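Galactokinase (Bifidobacterium longum subsp. infantis ATCC 15697 = JCM 1222 = DSM 20088, PDB 6TER) probably phosphorylates galactose at the expense of ATP, as a magnesium-dependent galactokinase of the GHMP kinase family. Local coordinates at residues V41-E46 / R327-S332. Sequence-based numbering, arbitrary orientation.
Sequences VNLIGE and RLFNAS. With GLA (alpha-D-galactopyranose), chain B.
E46 OE1 is gripped from two directions: O6 of the bound alpha-D-galactose lies 2.8 Å from it, and ND2 of N42 donates to it over 3.1 Å. The amide's bond is nearly straight (168° at the hydrogen), yet it reaches OE1 from above the carboxylate plane, 62° out of it. Both residues belong to VNLIGE, part of the galactokinase signature, where strand 33-42 of this GHMP-kinase fold gives way to the sugar-binding loop. N42 ND2 also makes a weak bond to the G45 carbonyl, so one amide spans the turn, whose G45 has positive phi. The other carboxylate oxygen, OE2, forms a salt bridge with R363; an alanine at E46 would probably leave both that arginine and the sugar O6 without their carboxylate mate, and would take from N42 ND2 the straighter of these two bonds.

Behind this turn, away from the sugar, the loop packs on helix 322-340. I44 provides the main apolar arm: with CG1 anti to the backbone N (chi1 -165°), the extended chain carries CD1 to 3.7 Å from L328 O and 4.0 Å from L328 CB. Nearer the root of that arm, CG1 meets S332 OG at 3.8 Å. This hydroxyl is hydrogen-bonded to E306 OE2, which also receives the backbone N-H groups of G45 and E46; one carboxylate oxygen of helix 294-318 therefore ties S332, on helix 322-340, to the turn.

L43 meets F329 by van der Waals contact. The F329 ring, whose other neighbours include F313, I374 and L376, receives L43 CD2 at its CZ, 4.3 Å away. The L43 carbonyl oxygen approaches the same ring obliquely, coming to 3.4 Å from CE1.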
# COMPACT_ATOMS: atom_id res chain seq x y z
N VAL A 41 4.01 1.93 -3.76
CA VAL A 41 5.18 1.10 -3.41
C VAL A 41 5.66 1.56 -2.04
O VAL A 41 5.81 2.75 -1.85
CB VAL A 41 6.29 1.22 -4.46
CG1 VAL A 41 7.60 0.66 -3.96
CG2 VAL A 41 5.89 0.49 -5.70
N ASN A 42 5.94 0.62 -1.15
CA ASN A 42 6.62 0.97 0.09
C ASN A 42 8.13 0.77 -0.08
O ASN A 42 8.59 -0.39 -0.14
CB ASN A 42 6.15 0.16 1.28
CG ASN A 42 6.61 0.81 2.56
OD1 ASN A 42 6.85 2.00 2.59
ND2 ASN A 42 6.72 0.03 3.62
N LEU A 43 8.87 1.86 -0.13
CA LEU A 43 10.34 1.77 -0.39
C LEU A 43 11.02 0.94 0.69
O LEU A 43 11.84 0.13 0.35
CB LEU A 43 10.97 3.16 -0.45
CG LEU A 43 10.48 4.07 -1.57
CD1 LEU A 43 11.14 5.43 -1.44
CD2 LEU A 43 10.73 3.49 -2.96
N ILE A 44 10.73 1.17 1.96
CA ILE A 44 11.37 0.40 3.05
C ILE A 44 10.53 0.71 4.29
O ILE A 44 9.79 1.71 4.26
CB ILE A 44 12.85 0.85 3.12
CG1 ILE A 44 13.69 -0.13 3.93
CG2 ILE A 44 12.99 2.30 3.58
CD1 ILE A 44 15.17 0.19 3.93
N GLY A 45 10.58 -0.15 5.30
CA GLY A 45 9.84 -0.02 6.57
C GLY A 45 8.63 -0.91 6.50
O GLY A 45 7.51 -0.38 6.59
N GLU A 46 8.87 -2.20 6.28
CA GLU A 46 7.80 -3.20 6.00
C GLU A 46 7.43 -3.91 7.30
O GLU A 46 8.36 -4.29 8.04
CB GLU A 46 8.26 -4.22 4.99
CG GLU A 46 7.14 -4.61 4.01
CD GLU A 46 6.71 -3.51 3.04
OE1 GLU A 46 5.66 -2.89 3.22
OE2 GLU A 46 7.44 -3.31 2.05
N ARG A 327 21.92 -1.12 -0.32
CA ARG A 327 22.26 -2.14 0.69
C ARG A 327 21.13 -2.18 1.72
O ARG A 327 20.89 -3.28 2.27
CB ARG A 327 23.61 -1.87 1.38
CG ARG A 327 24.79 -2.11 0.44
CD ARG A 327 26.16 -2.05 1.07
NE ARG A 327 26.44 -0.74 1.59
CZ ARG A 327 27.14 0.23 0.95
NH1 ARG A 327 27.66 0.04 -0.25
NH2 ARG A 327 27.30 1.39 1.56
N LEU A 328 20.49 -1.04 1.97
CA LEU A 328 19.39 -0.96 2.97
C LEU A 328 18.16 -1.70 2.44
O LEU A 328 17.59 -2.50 3.22
CB LEU A 328 19.12 0.51 3.31
CG LEU A 328 20.12 1.11 4.30
CD1 LEU A 328 20.20 2.62 4.16
CD2 LEU A 328 19.77 0.71 5.74
N PHE A 329 17.84 -1.56 1.14
CA PHE A 329 16.82 -2.38 0.44
C PHE A 329 17.18 -3.86 0.66
O PHE A 329 16.33 -4.65 1.11
CB PHE A 329 16.82 -2.10 -1.07
CG PHE A 329 15.90 -1.05 -1.60
CD1 PHE A 329 15.47 0.02 -0.82
CD2 PHE A 329 15.48 -1.12 -2.92
CE1 PHE A 329 14.60 0.96 -1.36
CE2 PHE A 329 14.62 -0.17 -3.44
CZ PHE A 329 14.15 0.84 -2.65
N ASN A 330 18.44 -4.24 0.36
CA ASN A 330 18.87 -5.66 0.45
C ASN A 330 18.66 -6.18 1.87
O ASN A 330 18.20 -7.31 2.04
CB ASN A 330 20.32 -5.86 0.07
CG ASN A 330 20.46 -5.74 -1.41
OD1 ASN A 330 19.47 -5.78 -2.14
ND2 ASN A 330 21.68 -5.56 -1.83
N ALA A 331 19.03 -5.39 2.87
CA ALA A 331 18.94 -5.81 4.28
C ALA A 331 17.45 -5.97 4.70
O ALA A 331 17.16 -6.90 5.50
CB ALA A 331 19.71 -4.84 5.14
N SER A 332 16.58 -5.06 4.27
CA SER A 332 15.11 -5.14 4.52
C SER A 332 14.57 -6.45 3.93
O SER A 332 13.94 -7.21 4.67
CB SER A 332 14.48 -3.84 4.03
OG SER A 332 13.09 -3.86 3.82
C1 GLA B . 0.02 -4.66 3.80
C2 GLA B . -0.81 -3.83 4.75
C3 GLA B . -0.04 -2.57 5.14
C4 GLA B . 1.34 -2.94 5.80
C5 GLA B . 2.11 -3.91 4.95
C6 GLA B . 3.40 -4.40 5.68
O1 GLA B . 0.21 -3.98 2.53
O2 GLA B . -2.16 -3.53 4.26
O3 GLA B . -0.79 -1.81 6.10
O4 GLA B . 1.21 -3.56 7.10
O5 GLA B . 1.27 -4.99 4.48
O6 GLA B . 4.41 -3.34 5.65